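Local atomic coordinates of cytosol aminopeptidase (Staphylococcus aureus subsp. aureus, PDB entry 3KZW), a protein that probably removes amino-terminal residues, leucine among them, from peptides as a metal-dependent cytosolic leucyl aminopeptidase. Residues I387-T392 / H478-I483; A408-S413 / V431-I436; G79-T84 / I96-G101. One frame throughout, in Å; residues are numbered along the deposited sequence.

Contact 1. Residues I387-T392 / H478-I483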
loop_
_atom_site.group_PDB
_atom_site.type_symbol
_atom_site.label_atom_id
_atom_site.label_comp_id
_atom_site.label_asym_id
_atom_site.label_seq_id
_atom_site.Cartn_x
_atom_site.Cartn_y
_atom_site.Cartn_z
ATOM N N ILE A 387 -29.185 -25.294 -16.472
ATOM C CA ILE A 387 -27.742 -25.321 -16.257
ATOM C C ILE A 387 -27.436 -24.706 -14.894
ATOM O O ILE A 387 -27.887 -23.602 -14.585
ATOM C CB ILE A 387 -26.968 -24.569 -17.376
ATOM C CG1 ILE A 387 -27.228 -25.218 -18.740
ATOM C CG2 ILE A 387 -25.465 -24.538 -17.074
ATOM C CD1 ILE A 387 -26.717 -24.415 -19.926
ATOM N N MET A 388 -26.685 -25.437 -14.079
ATOM C CA MET A 388 -26.225 -24.933 -12.789
ATOM C C MET A 388 -24.714 -25.020 -12.715
ATOM O O MET A 388 -24.140 -26.101 -12.860
ATOM C CB MET A 388 -26.848 -25.723 -11.640
ATOM C CG MET A 388 -28.338 -25.524 -11.492
ATOM S SD MET A 388 -29.032 -26.522 -10.168
ATOM C CE MET A 388 -30.772 -26.421 -10.569
ATOM N N ASP A 389 -24.067 -23.878 -12.506
ATOM C CA ASP A 389 -22.618 -23.859 -12.355
ATOM C C ASP A 389 -22.204 -23.537 -10.920
ATOM O O ASP A 389 -22.880 -22.773 -10.224
ATOM C CB ASP A 389 -21.954 -22.930 -13.381
ATOM C CG ASP A 389 -22.095 -21.458 -13.028
ATOM O OD1 ASP A 389 -21.348 -20.977 -12.145
ATOM O OD2 ASP A 389 -22.936 -20.774 -13.647
ATOM N N PHE A 390 -21.097 -24.138 -10.490
ATOM C CA PHE A 390 -20.590 -23.993 -9.128
ATOM C C PHE A 390 -19.129 -23.585 -9.191
ATOM O O PHE A 390 -18.306 -24.290 -9.781
ATOM C CB PHE A 390 -20.744 -25.306 -8.353
ATOM C CG PHE A 390 -22.154 -25.830 -8.317
ATOM C CD1 PHE A 390 -22.649 -26.609 -9.364
ATOM C CD2 PHE A 390 -22.989 -25.543 -7.243
ATOM C CE1 PHE A 390 -23.957 -27.088 -9.343
ATOM C CE2 PHE A 390 -24.299 -26.024 -7.211
ATOM C CZ PHE A 390 -24.783 -26.796 -8.264
ATOM N N ALA A 391 -18.810 -22.440 -8.590
ATOM C CA ALA A 391 -17.468 -21.871 -8.692
ATOM C C ALA A 391 -17.096 -20.967 -7.526
ATOM O O ALA A 391 -17.935 -20.236 -6.992
ATOM C CB ALA A 391 -17.318 -21.111 -10.000
ATOM N N THR A 392 -15.824 -21.027 -7.142
ATOM C CA THR A 392 -15.238 -20.065 -6.223
ATOM C C THR A 392 -14.685 -18.918 -7.063
ATOM O O THR A 392 -13.490 -18.871 -7.352
ATOM C CB THR A 392 -14.106 -20.700 -5.380
ATOM O OG1 THR A 392 -13.167 -21.354 -6.244
ATOM C CG2 THR A 392 -14.666 -21.719 -4.397
ATOM N N HIS A 478 -30.492 -20.820 -16.413
ATOM C CA HIS A 478 -29.136 -20.885 -15.881
ATOM C C HIS A 478 -29.076 -20.287 -14.477
ATOM O O HIS A 478 -29.506 -19.149 -14.261
ATOM C CB HIS A 478 -28.179 -20.128 -16.813
ATOM C CG HIS A 478 -26.724 -20.361 -16.533
ATOM N ND1 HIS A 478 -25.760 -20.256 -17.511
ATOM C CD2 HIS A 478 -26.068 -20.689 -15.394
ATOM C CE1 HIS A 478 -24.573 -20.506 -16.987
ATOM N NE2 HIS A 478 -24.732 -20.775 -15.704
ATOM N N ILE A 479 -28.552 -21.059 -13.527
ATOM C CA ILE A 479 -28.251 -20.535 -12.197
ATOM C C ILE A 479 -26.750 -20.614 -11.911
ATOM O O ILE A 479 -26.135 -21.672 -12.043
ATOM C CB ILE A 479 -29.042 -21.241 -11.074
ATOM C CG1 ILE A 479 -30.546 -21.196 -11.353
ATOM C CG2 ILE A 479 -28.738 -20.583 -9.727
ATOM C CD1 ILE A 479 -31.373 -22.084 -10.449
ATOM N N HIS A 480 -26.175 -19.478 -11.526
ATOM C CA HIS A 480 -24.757 -19.383 -11.202
ATOM C C HIS A 480 -24.564 -19.268 -9.689
ATOM O O HIS A 480 -25.146 -18.393 -9.041
ATOM C CB HIS A 480 -24.132 -18.188 -11.937
ATOM C CG HIS A 480 -22.775 -17.805 -11.436
ATOM N ND1 HIS A 480 -21.683 -18.639 -11.534
ATOM C CD2 HIS A 480 -22.334 -16.675 -10.834
ATOM C CE1 HIS A 480 -20.627 -18.044 -11.006
ATOM N NE2 HIS A 480 -20.995 -16.850 -10.576
ATOM N N PHE A 481 -23.750 -20.162 -9.134
ATOM C CA PHE A 481 -23.469 -20.175 -7.700
ATOM C C PHE A 481 -22.029 -19.762 -7.400
ATOM O O PHE A 481 -21.085 -20.516 -7.668
ATOM C CB PHE A 481 -23.737 -21.560 -7.106
ATOM C CG PHE A 481 -25.182 -21.966 -7.119
ATOM C CD1 PHE A 481 -26.083 -21.414 -6.214
ATOM C CD2 PHE A 481 -25.640 -22.923 -8.017
ATOM C CE1 PHE A 481 -27.421 -21.796 -6.216
ATOM C CE2 PHE A 481 -26.970 -23.317 -8.021
ATOM C CZ PHE A 481 -27.864 -22.752 -7.117
ATOM N N ASP A 482 -21.865 -18.562 -6.844
ATOM C CA ASP A 482 -20.554 -18.088 -6.409
ATOM C C ASP A 482 -20.330 -18.514 -4.963
ATOM O O ASP A 482 -20.886 -17.925 -4.034
ATOM C CB ASP A 482 -20.440 -16.567 -6.560
ATOM C CG ASP A 482 -18.991 -16.082 -6.624
ATOM O OD1 ASP A 482 -18.072 -16.792 -6.148
ATOM O OD2 ASP A 482 -18.765 -14.973 -7.156
ATOM N N ILE A 483 -19.520 -19.555 -4.791
ATOM C CA ILE A 483 -19.266 -20.141 -3.478
ATOM C C ILE A 483 -17.842 -19.854 -2.989
ATOM O O ILE A 483 -17.253 -20.649 -2.259
ATOM C CB ILE A 483 -19.562 -21.671 -3.459
ATOM C CG1 ILE A 483 -18.739 -22.412 -4.522
ATOM C CG2 ILE A 483 -21.051 -21.924 -3.649
ATOM C CD1 ILE A 483 -18.635 -23.914 -4.302
#
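Ile387 to Ala391 and His478 to Asp482 pair as adjacent parallel strands inside the mixed sheet of the catalytic domain, and the contact is buried throughout. Their axes run 4.8 Å apart in nearly the same direction. The ladder steps from Ile479 N to Ile387 O at 2.8 Å, then through Asp389 and Phe481 to Ala391, and Ile483 N closes it at Ala391 O.

One face carries a polar network within this buried sheet. Asp389 spreads its carboxylate between two histidines of the neighbouring strand: a chi1 of 76° holds CG between the backbone N and the carbonyl carbon, turning both oxygens toward them. OD2 offers its anti lone pair to His478 NE2 at 2.7 Å, and lies near that ring's plane although the carboxylate itself stands almost perpendicular to the ring. OD1 receives the bond from His480 ND1, but its modelled length is too short to be trusted. Ile387 CG2 sits over a face of the His478 imidazole, 4.1 Å from the centroid, as a CH-pi contact, while Ser473 takes the ND1 side of the same ring.

The other face is apolar. Phe390 and Phe481 point the same way with planes 14° apart, yet are slid so far that they barely overlap; Phe390 CE2 meets Phe481 CD2 at 3.5 Å. Met388 CG comes to the edge of the Phe481 ring.

Helix 414-426 packs on Met388 and Ile479, helices 368-380 and 461-470 cover the side of Asp389 and His478, and strand 278-285 pairs with 386-391 on its other edge.

Contact 2. Residues A408-S413 / V431-I436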
loop_
_atom_site.group_PDB
_atom_site.type_symbol
_atom_site.label_atom_id
_atom_site.label_comp_id
_atom_site.label_asym_id
_atom_site.label_seq_id
_atom_site.Cartn_x
_atom_site.Cartn_y
_atom_site.Cartn_z
ATOM N N ALA A 408 -26.129 -16.433 -5.247
ATOM C CA ALA A 408 -26.829 -17.089 -6.347
ATOM C C ALA A 408 -27.353 -16.073 -7.361
ATOM O O ALA A 408 -27.868 -15.017 -6.988
ATOM C CB ALA A 408 -27.958 -17.950 -5.817
ATOM N N PHE A 409 -27.205 -16.404 -8.642
ATOM C CA PHE A 409 -27.654 -15.549 -9.736
ATOM C C PHE A 409 -28.514 -16.355 -10.697
ATOM O O PHE A 409 -28.142 -17.463 -11.085
ATOM C CB PHE A 409 -26.458 -14.994 -10.509
ATOM C CG PHE A 409 -25.472 -14.235 -9.667
ATOM C CD1 PHE A 409 -24.476 -14.904 -8.956
ATOM C CD2 PHE A 409 -25.512 -12.846 -9.618
ATOM C CE1 PHE A 409 -23.554 -14.202 -8.191
ATOM C CE2 PHE A 409 -24.592 -12.136 -8.862
ATOM C CZ PHE A 409 -23.611 -12.813 -8.143
ATOM N N GLU A 410 -29.660 -15.804 -11.085
ATOM C CA GLU A 410 -30.522 -16.482 -12.048
ATOM C C GLU A 410 -30.539 -15.781 -13.399
ATOM O O GLU A 410 -30.445 -14.554 -13.490
ATOM C CB GLU A 410 -31.950 -16.690 -11.506
ATOM C CG GLU A 410 -32.782 -15.419 -11.293
ATOM C CD GLU A 410 -33.486 -14.930 -12.557
ATOM O OE1 GLU A 410 -33.633 -15.719 -13.519
ATOM O OE2 GLU A 410 -33.898 -13.749 -12.586
ATOM N N SER A 411 -30.664 -16.585 -14.445
ATOM C CA SER A 411 -30.818 -16.096 -15.800
ATOM C C SER A 411 -31.815 -17.015 -16.495
ATOM O O SER A 411 -31.491 -18.164 -16.815
ATOM C CB SER A 411 -29.468 -16.100 -16.513
ATOM O OG SER A 411 -29.612 -15.758 -17.877
ATOM N N ASN A 412 -33.032 -16.508 -16.698
ATOM C CA ASN A 412 -34.146 -17.281 -17.264
ATOM C C ASN A 412 -34.558 -18.477 -16.402
ATOM O O ASN A 412 -35.076 -19.467 -16.922
ATOM C CB ASN A 412 -33.848 -17.739 -18.702
ATOM C CG ASN A 412 -33.548 -16.583 -19.638
ATOM O OD1 ASN A 412 -32.436 -16.465 -20.151
ATOM N ND2 ASN A 412 -34.537 -15.725 -19.863
ATOM N N SER A 413 -34.324 -18.384 -15.092
ATOM C CA SER A 413 -34.718 -19.442 -14.153
ATOM C C SER A 413 -35.063 -18.898 -12.765
ATOM O O SER A 413 -34.531 -19.360 -11.749
ATOM C CB SER A 413 -33.641 -20.527 -14.057
ATOM O OG SER A 413 -32.397 -19.967 -13.692
ATOM N N VAL A 431 -27.754 -19.374 1.268
ATOM C CA VAL A 431 -27.623 -18.969 -0.130
ATOM C C VAL A 431 -28.571 -17.797 -0.374
ATOM O O VAL A 431 -29.741 -17.855 -0.002
ATOM C CB VAL A 431 -27.967 -20.127 -1.107
ATOM C CG1 VAL A 431 -27.639 -19.736 -2.539
ATOM C CG2 VAL A 431 -27.219 -21.406 -0.734
ATOM N N PHE A 432 -28.060 -16.731 -0.982
ATOM C CA PHE A 432 -28.874 -15.547 -1.252
ATOM C C PHE A 432 -28.669 -14.996 -2.660
ATOM O O PHE A 432 -27.590 -15.128 -3.241
ATOM C CB PHE A 432 -28.638 -14.469 -0.190
ATOM C CG PHE A 432 -29.119 -14.860 1.177
ATOM C CD1 PHE A 432 -30.452 -14.692 1.534
ATOM C CD2 PHE A 432 -28.244 -15.415 2.104
ATOM C CE1 PHE A 432 -30.907 -15.064 2.795
ATOM C CE2 PHE A 432 -28.688 -15.790 3.371
ATOM C CZ PHE A 432 -30.024 -15.611 3.714
ATOM N N GLU A 433 -29.720 -14.386 -3.202
ATOM C CA GLU A 433 -29.706 -13.899 -4.575
ATOM C C GLU A 433 -29.030 -12.539 -4.716
ATOM O O GLU A 433 -29.216 -11.645 -3.886
ATOM C CB GLU A 433 -31.128 -13.843 -5.148
ATOM C CG GLU A 433 -31.180 -13.616 -6.663
ATOM C CD GLU A 433 -32.587 -13.399 -7.211
ATOM O OE1 GLU A 433 -33.569 -13.493 -6.435
ATOM O OE2 GLU A 433 -32.705 -13.131 -8.429
ATOM N N LEU A 434 -28.234 -12.409 -5.772
ATOM C CA LEU A 434 -27.750 -11.119 -6.249
ATOM C C LEU A 434 -28.205 -10.950 -7.701
ATOM O O LEU A 434 -28.369 -11.941 -8.415
ATOM C CB LEU A 434 -26.227 -11.037 -6.134
ATOM C CG LEU A 434 -25.594 -11.064 -4.739
ATOM C CD1 LEU A 434 -24.084 -11.044 -4.852
ATOM C CD2 LEU A 434 -26.072 -9.903 -3.887
ATOM N N PRO A 435 -28.419 -9.698 -8.147
ATOM C CA PRO A 435 -29.044 -9.485 -9.453
ATOM C C PRO A 435 -28.083 -9.445 -10.646
ATOM O O PRO A 435 -26.894 -9.172 -10.482
ATOM C CB PRO A 435 -29.710 -8.121 -9.288
ATOM C CG PRO A 435 -28.842 -7.397 -8.324
ATOM C CD PRO A 435 -28.175 -8.425 -7.443
ATOM N N ILE A 436 -28.615 -9.739 -11.832
ATOM C CA ILE A 436 -27.949 -9.446 -13.099
ATOM C C ILE A 436 -28.863 -8.492 -13.863
ATOM O O ILE A 436 -29.939 -8.889 -14.322
ATOM C CB ILE A 436 -27.697 -10.711 -13.954
ATOM C CG1 ILE A 436 -26.926 -11.771 -13.162
ATOM C CG2 ILE A 436 -26.946 -10.347 -15.230
ATOM C CD1 ILE A 436 -26.917 -13.149 -13.813
HETATM O O HOH W 1 -34.848 -13.180 -10.189
HETATM O O HOH W 2 -30.455 -13.257 -10.372
#
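Ala408 and Glu433 form a single parallel bridge between strands 408-411 and 431-433, whose short axes diverge by 46°, with Ala408 N bonded to Phe432 O at 2.8 Å and Leu434 N to Ala408 O at 2.9 Å. This is the strand pairing of a beta-alpha-beta crossover in which helix 414-426 connects the two strands. The wide angle means that they soon part company, and side chains and water bridge them further along.

Beside the bridge, Ala408 CB rests on Val431 CG1. Phe409 swings its ring toward the second segment: CE2 lies 3.4 Å from Leu434 CB, and CZ approaches Leu434 CD1. Ile436 reaches back with CD1 to Phe409 CB at 3.8 Å. His480 meets the Phe409 ring from the neighbouring strand. On the outer side, Phe432, Leu434 and Pro435 pack against Pro435, Leu434 and Phe432 of a second subunit, so this end of the sheet also belongs to an interface.

Two acidic side chains approach each other across the gap, Glu433 with an extended chain and Glu410 bent at chi2. Their carboxylate planes are 74° apart and the OE2 atoms 4.4 Å, close enough that their like charges would probably raise the pKa of one of them, an effect bridging water may ease. Water 2 accepts from Glu410 N and lies close to Glu433 OE2. Glu410 OE1 is tied to its own segment by Ser413 N, whereas water 1 donates to Glu410 OE2 at 2.6 Å and to Glu433 OE2 at 2.8 Å, spanning the two like charges.

Contact 3. Residues G79-T84 / I96-G101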
loop_
_atom_site.group_PDB
_atom_site.type_symbol
_atom_site.label_atom_id
_atom_site.label_comp_id
_atom_site.label_asym_id
_atom_site.label_seq_id
_atom_site.Cartn_x
_atom_site.Cartn_y
_atom_site.Cartn_z
ATOM N N GLY A 79 -26.431 -29.780 21.945
ATOM C CA GLY A 79 -25.153 -30.277 21.446
ATOM C C GLY A 79 -24.041 -30.407 22.470
ATOM O O GLY A 79 -22.901 -30.707 22.108
ATOM N N LYS A 80 -24.359 -30.184 23.744
ATOM C CA LYS A 80 -23.360 -30.299 24.811
ATOM C C LYS A 80 -23.249 -31.733 25.313
ATOM O O LYS A 80 -24.259 -32.394 25.563
ATOM C CB LYS A 80 -23.669 -29.349 25.973
ATOM C CG LYS A 80 -22.531 -29.224 26.975
ATOM C CD LYS A 80 -22.824 -28.185 28.037
ATOM C CE LYS A 80 -21.703 -28.120 29.070
ATOM N NZ LYS A 80 -22.140 -27.431 30.326
ATOM N N ILE A 81 -22.014 -32.202 25.458
ATOM C CA ILE A 81 -21.743 -33.572 25.875
ATOM C C ILE A 81 -21.524 -33.651 27.384
ATOM O O ILE A 81 -20.712 -32.913 27.943
ATOM C CB ILE A 81 -20.521 -34.176 25.112
ATOM C CG1 ILE A 81 -20.699 -34.059 23.590
ATOM C CG2 ILE A 81 -20.268 -35.626 25.525
ATOM C CD1 ILE A 81 -21.864 -34.849 23.001
ATOM N N TYR A 82 -22.273 -34.540 28.034
ATOM C CA TYR A 82 -22.085 -34.857 29.448
ATOM C C TYR A 82 -21.808 -36.345 29.585
ATOM O O TYR A 82 -22.450 -37.159 28.922
ATOM C CB TYR A 82 -23.338 -34.529 30.260
ATOM C CG TYR A 82 -23.775 -33.084 30.245
ATOM C CD1 TYR A 82 -24.580 -32.587 29.215
ATOM C CD2 TYR A 82 -23.417 -32.220 31.280
ATOM C CE1 TYR A 82 -24.994 -31.258 29.202
ATOM C CE2 TYR A 82 -23.829 -30.888 31.282
ATOM C CZ TYR A 82 -24.617 -30.416 30.241
ATOM O OH TYR A 82 -25.029 -29.101 30.238
ATOM N N THR A 83 -20.855 -36.705 30.439
ATOM C CA THR A 83 -20.619 -38.113 30.754
ATOM C C THR A 83 -20.678 -38.362 32.252
ATOM O O THR A 83 -20.344 -37.485 33.047
ATOM C CB THR A 83 -19.283 -38.644 30.186
ATOM O OG1 THR A 83 -18.194 -37.860 30.684
ATOM C CG2 THR A 83 -19.290 -38.613 28.662
ATOM N N THR A 84 -21.122 -39.561 32.623
ATOM C CA THR A 84 -21.204 -39.969 34.025
ATOM C C THR A 84 -21.231 -41.487 34.181
ATOM O O THR A 84 -21.598 -42.212 33.255
ATOM C CB THR A 84 -22.438 -39.348 34.742
ATOM O OG1 THR A 84 -22.457 -39.753 36.116
ATOM C CG2 THR A 84 -23.744 -39.767 34.075
ATOM N N ILE A 96 -23.204 -41.560 28.135
ATOM C CA ILE A 96 -22.876 -40.403 27.311
ATOM C C ILE A 96 -24.155 -39.650 26.953
ATOM O O ILE A 96 -25.067 -40.197 26.328
ATOM C CB ILE A 96 -22.086 -40.795 26.042
ATOM C CG1 ILE A 96 -20.753 -41.442 26.431
ATOM C CG2 ILE A 96 -21.841 -39.567 25.154
ATOM C CD1 ILE A 96 -20.064 -42.181 25.307
ATOM N N THR A 97 -24.200 -38.389 27.365
ATOM C CA THR A 97 -25.369 -37.541 27.204
ATOM C C THR A 97 -25.082 -36.411 26.224
ATOM O O THR A 97 -24.038 -35.761 26.305
ATOM C CB THR A 97 -25.813 -36.991 28.582
ATOM O OG1 THR A 97 -26.704 -37.929 29.196
ATOM C CG2 THR A 97 -26.507 -35.638 28.468
ATOM N N VAL A 98 -26.003 -36.203 25.284
ATOM C CA VAL A 98 -25.970 -35.031 24.411
ATOM C C VAL A 98 -27.276 -34.244 24.551
ATOM O O VAL A 98 -28.365 -34.811 24.462
ATOM C CB VAL A 98 -25.654 -35.400 22.926
ATOM C CG1 VAL A 98 -26.673 -36.384 22.358
ATOM C CG2 VAL A 98 -25.551 -34.152 22.055
ATOM N N GLY A 99 -27.153 -32.943 24.798
ATOM C CA GLY A 99 -28.311 -32.072 24.980
ATOM C C GLY A 99 -29.112 -31.864 23.709
ATOM O O GLY A 99 -28.549 -31.777 22.614
ATOM N N LEU A 100 -30.431 -31.782 23.863
ATOM C CA LEU A 100 -31.337 -31.600 22.728
ATOM C C LEU A 100 -32.054 -30.255 22.774
ATOM O O LEU A 100 -32.657 -29.839 21.784
ATOM C CB LEU A 100 -32.366 -32.731 22.671
ATOM C CG LEU A 100 -31.897 -34.183 22.811
ATOM C CD1 LEU A 100 -33.096 -35.082 23.026
ATOM C CD2 LEU A 100 -31.090 -34.644 21.606
ATOM N N GLY A 101 -31.980 -29.585 23.922
ATOM C CA GLY A 101 -32.676 -28.319 24.138
ATOM C C GLY A 101 -34.173 -28.519 24.231
ATOM O O GLY A 101 -34.638 -29.600 24.589
#
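Tyr82 and Thr97 face each other as a hydrogen-bonded antiparallel pair, and their side chains meet on one face of the sheet. Thr97 CG2 lies 3.7 Å from Tyr82 CD1 and almost as near to Tyr82 CB, touching the start of the aromatic ring at a slant. The phenol end runs on beyond Thr97, where its OH receives a weak bond from Lys80 NZ of the same segment.

On the other face two cross-strand pairs meet, and Ile81 CG2 also touches Ile96 CG2. Thr83 and Ile96 stand side by side and point the same way, CG2 of Thr83 lying 3.9 Å from CG1 of Ile96. Ile81 and Val98 cross at a slant instead: with chi2 at -64° the isoleucine chain folds over toward its neighbour, and CD1 reaches Val98 CB at 3.8 Å. Tyr121 of helix 108-124 packs on Ile81 and Thr83.

Tyr82 N gives to Thr97 O at 2.8 Å, and Thr97 N returns a bond to Tyr82 O. Across the Ile81-Val98 pair Gly99 N bonds to Lys80 O; beyond it, Gly79 N gives to Gly99 O at 3.0 Å from above the carbonyl plane.

Strand 39-45 flanks 91-101 on its far side, and Thr84 OG1 bonds to Ala85 N of a third subunit. The arrangement is a beta hairpin, its strand 81-88 outermost within the chain in the mixed sheet of the N-terminal domain.

How the contacts relate
Contacts 1 and 2 share one sheet, their centres 9 Å apart, and contact 2 is nested within the chain loop that contact 1 closes. Strand 478-482 joins them, parallel to 386-391 and antiparallel to 406-411; His478 O with Ser411 N at 2.8 Å and Phe409 O with His480 N at 2.9 Å probably are the hydrogen bonds between them. Bound sodium comes within about 5 Å of the His478 side chain and about 8 Å of that of Ile436; Thr470, a ligand of one sodium site, touches both. Contact 3 lies in the N-terminal domain, its nearest atoms about 27 Å from contact 1 and about 23 Å from contact 2, both of which lie in the catalytic domain.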